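Local coordinates for protein Methylcobalamin\: coenzyme M methyltransferase (Methanosarcina mazei, PDB 4AY7) that transfers the methyl group of a methylated corrinoid to coenzyme M in methanogenesis, as a zinc-dependent TIM-barrel enzyme of the uroporphyrinogen decarboxylase family, at residues P27-S35 / L339-Y347; H70-P81 / K143-G153. All coordinates share one frame; numbering follows the deposited sequence.

Contact 1. Residues P27-S35 / L339-Y347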
loop_
_atom_site.group_PDB
_atom_site.type_symbol
_atom_site.label_atom_id
_atom_site.label_comp_id
_atom_site.label_asym_id
_atom_site.label_seq_id
_atom_site.Cartn_x
_atom_site.Cartn_y
_atom_site.Cartn_z
ATOM N N PRO A 27 -16.564 -14.945 -7.380
ATOM C CA PRO A 27 -16.034 -15.428 -8.656
ATOM C C PRO A 27 -15.753 -14.311 -9.660
ATOM O O PRO A 27 -16.472 -13.305 -9.730
ATOM C CB PRO A 27 -17.125 -16.374 -9.196
ATOM C CG PRO A 27 -17.940 -16.734 -8.006
ATOM C CD PRO A 27 -17.868 -15.556 -7.072
ATOM N N VAL A 28 -14.678 -14.490 -10.380
ATOM C CA VAL A 28 -14.359 -13.600 -11.474
ATOM C C VAL A 28 -14.042 -14.332 -12.752
ATOM O O VAL A 28 -13.715 -15.537 -12.737
ATOM C CB VAL A 28 -13.143 -12.719 -11.113
ATOM C CG1 VAL A 28 -13.484 -11.782 -9.993
ATOM C CG2 VAL A 28 -11.961 -13.612 -10.778
ATOM N N ASP A 29 -14.136 -13.593 -13.857
ATOM C CA ASP A 29 -13.776 -14.121 -15.156
ATOM C C ASP A 29 -12.283 -14.377 -15.297
ATOM O O ASP A 29 -11.868 -15.309 -15.948
ATOM C CB ASP A 29 -14.263 -13.183 -16.271
ATOM C CG ASP A 29 -13.804 -11.732 -16.083
ATOM O OD1 ASP A 29 -13.491 -11.241 -14.939
ATOM O OD2 ASP A 29 -13.822 -11.046 -17.130
ATOM N N LYS A 30 -11.460 -13.514 -14.700
ATOM C CA LYS A 30 -10.005 -13.608 -14.807
ATOM C C LYS A 30 -9.331 -12.805 -13.699
ATOM O O LYS A 30 -9.981 -11.978 -13.111
ATOM C CB LYS A 30 -9.532 -13.106 -16.196
ATOM C CG LYS A 30 -9.640 -11.613 -16.417
ATOM C CD LYS A 30 -9.432 -11.177 -17.868
ATOM C CE LYS A 30 -9.486 -9.684 -17.995
ATOM N NZ LYS A 30 -9.561 -9.153 -19.383
ATOM N N VAL A 31 -8.088 -13.122 -13.340
ATOM C CA VAL A 31 -7.370 -12.408 -12.274
ATOM C C VAL A 31 -7.043 -10.967 -12.767
ATOM O O VAL A 31 -6.494 -10.811 -13.872
ATOM C CB VAL A 31 -6.082 -13.165 -11.927
ATOM C CG1 VAL A 31 -5.178 -12.365 -10.994
ATOM C CG2 VAL A 31 -6.417 -14.596 -11.395
ATOM N N PRO A 32 -7.463 -9.921 -12.021
ATOM C CA PRO A 32 -7.057 -8.531 -12.378
ATOM C C PRO A 32 -5.593 -8.375 -12.180
ATOM O O PRO A 32 -4.997 -9.077 -11.326
ATOM C CB PRO A 32 -7.760 -7.672 -11.349
ATOM C CG PRO A 32 -8.041 -8.567 -10.250
ATOM C CD PRO A 32 -8.146 -9.961 -10.728
ATOM N N VAL A 33 -5.000 -7.473 -12.967
ATOM C CA VAL A 33 -3.575 -7.172 -12.859
ATOM C C VAL A 33 -3.445 -5.713 -12.563
ATOM O O VAL A 33 -3.905 -4.874 -13.333
ATOM C CB VAL A 33 -2.755 -7.594 -14.069
ATOM C CG1 VAL A 33 -3.339 -7.031 -15.381
ATOM C CG2 VAL A 33 -1.282 -7.290 -13.860
ATOM N N CYS A 34 -2.866 -5.440 -11.416
ATOM C CA CYS A 34 -2.666 -4.025 -11.016
ATOM C C CYS A 34 -1.652 -3.932 -9.923
ATOM O O CYS A 34 -1.033 -4.940 -9.590
ATOM C CB CYS A 34 -3.966 -3.403 -10.583
ATOM S SG CYS A 34 -4.550 -4.035 -9.050
ATOM N N SER A 35 -1.421 -2.711 -9.410
ATOM C CA SER A 35 -0.553 -2.526 -8.237
ATOM C C SER A 35 -1.305 -1.870 -7.128
ATOM O O SER A 35 -2.067 -0.911 -7.370
ATOM C CB SER A 35 0.677 -1.701 -8.642
ATOM O OG SER A 35 1.589 -1.708 -7.557
ATOM N N LEU A 339 3.947 -7.531 -16.953
ATOM C CA LEU A 339 2.940 -8.129 -16.049
ATOM C C LEU A 339 1.572 -8.374 -16.635
ATOM O O LEU A 339 0.938 -9.426 -16.452
ATOM C CB LEU A 339 2.693 -7.236 -14.810
ATOM C CG LEU A 339 3.608 -7.349 -13.615
ATOM C CD1 LEU A 339 3.121 -6.413 -12.465
ATOM C CD2 LEU A 339 3.771 -8.810 -13.213
ATOM N N VAL A 340 1.076 -7.365 -17.290
ATOM C CA VAL A 340 -0.203 -7.344 -17.908
ATOM C C VAL A 340 -0.210 -8.354 -19.030
ATOM O O VAL A 340 -1.162 -9.180 -19.136
ATOM C CB VAL A 340 -0.541 -5.943 -18.472
ATOM C CG1 VAL A 340 -1.879 -6.028 -19.204
ATOM C CG2 VAL A 340 -0.509 -4.907 -17.333
ATOM N N ALA A 341 0.866 -8.378 -19.833
ATOM C CA ALA A 341 0.968 -9.364 -20.916
ATOM C C ALA A 341 0.925 -10.828 -20.378
ATOM O O ALA A 341 0.220 -11.630 -20.906
ATOM C CB ALA A 341 2.228 -9.119 -21.781
ATOM N N ALA A 342 1.631 -11.122 -19.293
ATOM C CA ALA A 342 1.576 -12.444 -18.688
ATOM C C ALA A 342 0.138 -12.848 -18.299
ATOM O O ALA A 342 -0.293 -14.005 -18.409
ATOM C CB ALA A 342 2.524 -12.490 -17.497
ATOM N N ARG A 343 -0.614 -11.880 -17.801
ATOM C CA ARG A 343 -1.973 -12.173 -17.379
ATOM C C ARG A 343 -2.768 -12.496 -18.642
ATOM O O ARG A 343 -3.491 -13.461 -18.692
ATOM C CB ARG A 343 -2.589 -11.003 -16.624
ATOM C CG ARG A 343 -3.881 -11.286 -15.869
ATOM C CD ARG A 343 -5.124 -11.405 -16.700
ATOM N NE ARG A 343 -5.276 -10.239 -17.587
ATOM C CZ ARG A 343 -5.989 -9.182 -17.297
ATOM N NH1 ARG A 343 -6.495 -8.987 -16.113
ATOM N NH2 ARG A 343 -6.089 -8.231 -18.172
ATOM N N ASP A 344 -2.651 -11.655 -19.658
ATOM C CA ASP A 344 -3.463 -11.901 -20.876
ATOM C C ASP A 344 -3.163 -13.282 -21.546
ATOM O O ASP A 344 -4.066 -14.024 -22.025
ATOM C CB ASP A 344 -3.301 -10.713 -21.827
ATOM C CG ASP A 344 -3.992 -9.455 -21.295
ATOM O OD1 ASP A 344 -4.669 -9.529 -20.238
ATOM O OD2 ASP A 344 -3.820 -8.366 -21.877
ATOM N N GLU A 345 -1.898 -13.661 -21.467
ATOM C CA GLU A 345 -1.401 -14.901 -22.008
ATOM C C GLU A 345 -1.960 -16.142 -21.317
ATOM O O GLU A 345 -2.286 -17.150 -21.951
ATOM C CB GLU A 345 0.119 -14.885 -21.889
ATOM C CG GLU A 345 0.740 -14.069 -23.016
ATOM C CD GLU A 345 2.264 -14.082 -22.980
ATOM O OE1 GLU A 345 2.849 -15.054 -22.404
ATOM O OE2 GLU A 345 2.856 -13.111 -23.524
ATOM N N PHE A 346 -2.081 -16.058 -20.009
ATOM C CA PHE A 346 -2.596 -17.140 -19.185
ATOM C C PHE A 346 -4.003 -17.497 -19.652
ATOM O O PHE A 346 -4.418 -18.621 -19.562
ATOM C CB PHE A 346 -2.592 -16.666 -17.724
ATOM C CG PHE A 346 -2.920 -17.714 -16.743
ATOM C CD1 PHE A 346 -1.970 -18.673 -16.383
ATOM C CD2 PHE A 346 -4.151 -17.774 -16.205
ATOM C CE1 PHE A 346 -2.283 -19.666 -15.460
ATOM C CE2 PHE A 346 -4.453 -18.732 -15.216
ATOM C CZ PHE A 346 -3.515 -19.691 -14.867
ATOM N N TYR A 347 -4.756 -16.509 -20.120
ATOM C CA TYR A 347 -6.121 -16.743 -20.542
ATOM C C TYR A 347 -6.183 -16.908 -22.068
ATOM O O TYR A 347 -7.262 -16.920 -22.640
ATOM C CB TYR A 347 -7.009 -15.618 -20.008
ATOM C CG TYR A 347 -7.059 -15.647 -18.459
ATOM C CD1 TYR A 347 -7.901 -16.507 -17.802
ATOM C CD2 TYR A 347 -6.241 -14.850 -17.700
ATOM C CE1 TYR A 347 -7.936 -16.600 -16.405
ATOM C CE2 TYR A 347 -6.282 -14.892 -16.275
ATOM C CZ TYR A 347 -7.158 -15.781 -15.643
ATOM O OH TYR A 347 -7.229 -15.879 -14.273
HETATM O O HOH W 1 -7.044 -10.788 -20.443
#
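Two flat groups at the C-terminal end of the chain, the guanidinium of Arg343 on helix 333-346 and the ring of Tyr347 just past its end, receive the segment 27-35. Lys30 CE lies over one face of the guanidinium, 3.4 Å above its plane and displaced toward the rim, and Val33 CG1 lies over the opposite face; Val31 O and the Asp344 carboxylate sit at its edge. Lys30 CB covers the centre of one Tyr347 face in a CH-pi contact, 13° off the ring normal, and Phe346 CD2 lies against the other. The site belongs to a TIM barrel of the uroporphyrinogen decarboxylase family, where the C-terminal helix 333-346 meets the segment following helix 15-24.

Polar bonds fix the backbone of Val31 at both ends. Its N donates to Tyr347 OH at 3.0 Å, and Arg343 NH1 reaches Val31 O at 2.9 Å, nearly straight at 166°, with the oxygen in the guanidinium plane. Bends at chi2 and chi3 turn the guanidinium so that NE and NH2 come side-on to the single oxygen Asp344 OD1; NH2 also forms a salt bridge with Glu76. This in-plane network limits rotation of the guanidinium. The extended Lys30 crosses it at about a right angle, and the like charges Lys30 NZ and Arg343 NH2 come within 3.8 Å; Asp344 probably offsets this.

Deeper in the contact Val33 is buried: CG2 packs on Leu339 CB, and CG1, set between the backbone N and the carbonyl carbon (chi1 53°), meets Val340 CG2 at 4.0 Å. Toward the outside, a water accepts from Lys30 NZ at 3.2 Å and donates to Asp344 OD1 at 2.7 Å.

Contact 2. Residues H70-P81 / K143-G153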
loop_
_atom_site.group_PDB
_atom_site.type_symbol
_atom_site.label_atom_id
_atom_site.label_comp_id
_atom_site.label_asym_id
_atom_site.label_seq_id
_atom_site.Cartn_x
_atom_site.Cartn_y
_atom_site.Cartn_z
ATOM N N HIS A 70 -1.292 3.886 -15.664
ATOM C CA HIS A 70 -2.528 3.201 -15.939
ATOM C C HIS A 70 -2.708 3.204 -17.435
ATOM O O HIS A 70 -2.896 2.165 -18.066
ATOM C CB HIS A 70 -3.702 3.893 -15.231
ATOM C CG HIS A 70 -5.028 3.465 -15.737
ATOM N ND1 HIS A 70 -5.424 2.171 -15.703
ATOM C CD2 HIS A 70 -6.046 4.178 -16.344
ATOM C CE1 HIS A 70 -6.649 2.059 -16.267
ATOM N NE2 HIS A 70 -7.035 3.291 -16.655
ATOM N N GLU A 71 -2.661 4.383 -18.006
ATOM C CA GLU A 71 -2.925 4.548 -19.420
ATOM C C GLU A 71 -1.785 4.013 -20.338
ATOM O O GLU A 71 -2.073 3.426 -21.354
ATOM C CB GLU A 71 -3.392 5.995 -19.703
ATOM C CG GLU A 71 -4.790 6.201 -19.067
ATOM C CD GLU A 71 -5.454 7.571 -19.296
ATOM O OE1 GLU A 71 -4.917 8.392 -20.077
ATOM O OE2 GLU A 71 -6.540 7.819 -18.686
ATOM N N LEU A 72 -0.527 4.133 -19.929
ATOM C CA LEU A 72 0.589 3.602 -20.688
ATOM C C LEU A 72 0.989 2.154 -20.317
ATOM O O LEU A 72 1.588 1.426 -21.147
ATOM C CB LEU A 72 1.792 4.556 -20.590
ATOM C CG LEU A 72 1.577 5.860 -21.344
ATOM C CD1 LEU A 72 2.615 6.896 -20.971
ATOM C CD2 LEU A 72 1.598 5.579 -22.848
ATOM N N SER A 73 0.689 1.697 -19.088
ATOM C CA SER A 73 1.179 0.390 -18.662
ATOM C C SER A 73 0.149 -0.737 -18.809
ATOM O O SER A 73 0.532 -1.889 -18.929
ATOM C CB SER A 73 1.619 0.405 -17.215
ATOM O OG SER A 73 0.475 0.696 -16.388
ATOM N N GLY A 74 -1.126 -0.384 -18.726
ATOM C CA GLY A 74 -2.209 -1.271 -18.748
ATOM C C GLY A 74 -2.545 -1.876 -17.376
ATOM O O GLY A 74 -3.421 -2.759 -17.312
ATOM N N LEU A 75 -1.928 -1.403 -16.294
ATOM C CA LEU A 75 -2.343 -1.811 -14.929
ATOM C C LEU A 75 -3.785 -1.384 -14.779
ATOM O O LEU A 75 -4.187 -0.298 -15.250
ATOM C CB LEU A 75 -1.480 -1.246 -13.854
ATOM C CG LEU A 75 -0.009 -1.679 -13.858
ATOM C CD1 LEU A 75 0.674 -0.913 -12.753
ATOM C CD2 LEU A 75 0.107 -3.212 -13.726
ATOM N N GLU A 76 -4.559 -2.277 -14.172
ATOM C CA GLU A 76 -6.005 -2.148 -14.146
ATOM C C GLU A 76 -6.516 -1.461 -12.919
ATOM O O GLU A 76 -7.608 -1.732 -12.483
ATOM C CB GLU A 76 -6.593 -3.546 -14.332
ATOM C CG GLU A 76 -6.259 -4.061 -15.735
ATOM C CD GLU A 76 -6.708 -5.504 -16.028
ATOM O OE1 GLU A 76 -6.871 -6.351 -15.110
ATOM O OE2 GLU A 76 -6.955 -5.766 -17.238
ATOM N N ALA A 77 -5.776 -0.465 -12.423
ATOM C CA ALA A 77 -6.231 0.388 -11.310
ATOM C C ALA A 77 -5.357 1.628 -11.348
ATOM O O ALA A 77 -4.341 1.640 -12.031
ATOM C CB ALA A 77 -6.063 -0.295 -9.971
ATOM N N VAL A 78 -5.767 2.676 -10.670
ATOM C CA VAL A 78 -4.889 3.865 -10.514
ATOM C C VAL A 78 -4.588 3.952 -9.050
ATOM O O VAL A 78 -5.539 4.018 -8.251
ATOM C CB VAL A 78 -5.565 5.156 -10.965
ATOM C CG1 VAL A 78 -4.608 6.375 -10.781
ATOM C CG2 VAL A 78 -5.975 5.059 -12.434
ATOM N N ARG A 79 -3.311 4.017 -8.681
ATOM C CA ARG A 79 -2.863 3.984 -7.284
ATOM C C ARG A 79 -2.113 5.328 -7.008
ATOM O O ARG A 79 -1.245 5.746 -7.776
ATOM C CB ARG A 79 -1.866 2.881 -7.092
ATOM C CG ARG A 79 -1.699 2.346 -5.677
ATOM C CD ARG A 79 -0.773 3.090 -4.863
ATOM N NE ARG A 79 -0.340 2.475 -3.617
ATOM C CZ ARG A 79 0.517 3.104 -2.839
ATOM N NH1 ARG A 79 1.004 4.298 -3.190
ATOM N NH2 ARG A 79 0.949 2.570 -1.716
ATOM N N LEU A 80 -2.429 5.896 -5.871
ATOM C CA LEU A 80 -1.764 7.102 -5.353
ATOM C C LEU A 80 -1.755 7.095 -3.845
ATOM O O LEU A 80 -2.558 6.385 -3.227
ATOM C CB LEU A 80 -2.468 8.346 -5.884
ATOM C CG LEU A 80 -3.828 8.748 -5.382
ATOM C CD1 LEU A 80 -4.126 10.162 -5.852
ATOM C CD2 LEU A 80 -4.956 7.847 -5.906
ATOM N N PRO A 81 -0.887 7.907 -3.217
ATOM C CA PRO A 81 0.186 8.699 -3.766
ATOM C C PRO A 81 1.450 7.860 -3.906
ATOM O O PRO A 81 1.337 6.653 -4.264
ATOM C CB PRO A 81 0.346 9.817 -2.711
ATOM C CG PRO A 81 0.055 9.122 -1.414
ATOM C CD PRO A 81 -0.991 8.070 -1.750
ATOM N N LYS A 143 -11.344 11.913 -14.617
ATOM C CA LYS A 143 -10.743 11.548 -15.905
ATOM C C LYS A 143 -11.063 10.115 -16.323
ATOM O O LYS A 143 -11.325 9.855 -17.495
ATOM C CB LYS A 143 -9.236 11.657 -15.905
ATOM C CG LYS A 143 -8.747 11.982 -17.306
ATOM C CD LYS A 143 -7.679 11.039 -17.808
ATOM C CE LYS A 143 -7.269 11.427 -19.244
ATOM N NZ LYS A 143 -5.782 11.253 -19.346
ATOM N N VAL A 144 -10.942 9.178 -15.409
ATOM C CA VAL A 144 -11.173 7.772 -15.769
ATOM C C VAL A 144 -12.628 7.296 -15.669
ATOM O O VAL A 144 -12.988 6.245 -16.240
ATOM C CB VAL A 144 -10.317 6.835 -14.920
ATOM C CG1 VAL A 144 -8.870 7.191 -15.093
ATOM C CG2 VAL A 144 -10.777 6.817 -13.437
ATOM N N GLY A 145 -13.473 8.035 -14.945
ATOM C CA GLY A 145 -14.854 7.632 -14.837
ATOM C C GLY A 145 -15.076 6.510 -13.819
ATOM O O GLY A 145 -14.143 6.132 -13.033
ATOM N N PRO A 146 -16.314 6.012 -13.770
ATOM C CA PRO A 146 -16.723 5.190 -12.670
ATOM C C PRO A 146 -16.224 3.752 -12.763
ATOM O O PRO A 146 -16.240 3.070 -11.746
ATOM C CB PRO A 146 -18.266 5.235 -12.740
ATOM C CG PRO A 146 -18.566 5.487 -14.181
ATOM C CD PRO A 146 -17.418 6.292 -14.716
ATOM N N ASP A 147 -15.745 3.328 -13.929
ATOM C CA ASP A 147 -15.425 1.904 -14.137
ATOM C C ASP A 147 -13.984 1.431 -13.926
ATOM O O ASP A 147 -13.706 0.234 -14.099
ATOM C CB ASP A 147 -15.883 1.489 -15.529
ATOM C CG ASP A 147 -17.411 1.627 -15.697
ATOM O OD1 ASP A 147 -18.202 1.608 -14.695
ATOM O OD2 ASP A 147 -17.826 1.700 -16.862
ATOM N N VAL A 148 -13.100 2.347 -13.562
ATOM C CA VAL A 148 -11.733 2.050 -13.193
ATOM C C VAL A 148 -11.590 2.256 -11.716
ATOM O O VAL A 148 -12.010 3.317 -11.201
ATOM C CB VAL A 148 -10.794 2.981 -13.922
ATOM C CG1 VAL A 148 -9.350 2.718 -13.539
ATOM C CG2 VAL A 148 -10.978 2.800 -15.405
ATOM N N PRO A 149 -10.973 1.308 -11.027
ATOM C CA PRO A 149 -10.837 1.464 -9.584
ATOM C C PRO A 149 -9.644 2.377 -9.194
ATOM O O PRO A 149 -8.639 2.372 -9.857
ATOM C CB PRO A 149 -10.589 0.035 -9.124
ATOM C CG PRO A 149 -9.810 -0.590 -10.219
ATOM C CD PRO A 149 -10.364 0.041 -11.498
ATOM N N ILE A 150 -9.767 3.082 -8.081
ATOM C CA ILE A 150 -8.767 3.960 -7.532
ATOM C C ILE A 150 -8.372 3.354 -6.229
ATOM O O ILE A 150 -9.213 3.091 -5.395
ATOM C CB ILE A 150 -9.285 5.391 -7.290
ATOM C CG1 ILE A 150 -9.757 5.995 -8.598
ATOM C CG2 ILE A 150 -8.199 6.264 -6.617
ATOM C CD1 ILE A 150 -10.323 7.396 -8.435
ATOM N N VAL A 151 -7.092 3.025 -6.131
ATOM C CA VAL A 151 -6.499 2.530 -4.912
ATOM C C VAL A 151 -5.756 3.672 -4.142
ATOM O O VAL A 151 -4.848 4.300 -4.656
ATOM C CB VAL A 151 -5.487 1.449 -5.239
ATOM C CG1 VAL A 151 -4.924 0.942 -3.928
ATOM C CG2 VAL A 151 -6.159 0.297 -6.031
ATOM N N GLY A 152 -6.205 3.948 -2.938
ATOM C CA GLY A 152 -5.573 4.844 -2.056
ATOM C C GLY A 152 -4.588 4.152 -1.158
ATOM O O GLY A 152 -4.955 3.373 -0.315
ATOM N N GLY A 153 -3.334 4.551 -1.277
ATOM C CA GLY A 153 -2.261 4.024 -0.471
ATOM C C GLY A 153 -1.919 4.899 0.684
ATOM O O GLY A 153 -2.018 6.158 0.590
#
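Strands 78-80 and 150-153 run parallel, their axes 4.7 Å apart at an 18° angle, and form the tight part of this contact. Four backbone bonds join them: Val78 N to Pro149 O, Val151 N to Val78 O, Leu80 N to Val151 O and Gly153 N to Leu80 O, the last at 2.8 Å and 173°. On one face Leu80 CD2 meets Ile150 CG2 at 3.7 Å; on the other Arg79 CG packs on Val151 CB. The Arg79 guanidinium lays one face over Gly153 CA, where a CB would clash with Arg79 CZ, while its NE bonds to Val36 O.

The helix ends meet more loosely. Val148 CG1 approaches the His70 ring off-centre, 4.2 Å from its centroid, and ND1 holds Leu75 O in the ring plane. An alanine in place of His70 would probably leave Leu75 O without this donor and open a gap beside Val148. At the exposed rim, Lys143 NZ and Glu71 OE1 form a salt bridge of 3.1 Å. Two helix-to-strand connections thus deliver neighbouring parallel strands, the arrangement of a TIM barrel.

In the fold
Contact 2 is nested along the chain within the loop that contact 1 closes, and the two centres lie 15 Å apart. Glu76 joins them directly: its OE2 forms a salt bridge with Arg343 NH2 at 2.8 Å, and its backbone N lies 2.8 Å from Val33 O, a probable hydrogen bond. Segment 27-35 thus pairs with Glu76, just ahead of strand 78-80, and with Leu321 of strand 320-323, these being the first and last strands of the parallel barrel sheet. The Arg79 side chain of contact 2 is about 4 Å from that of Gln38, a residue that binds coenzyme M (absent from this model), and about 9 Å from the bound zinc; contact 1 is more peripheral, its Val31 side chain about 7 Å from a magnesium ion.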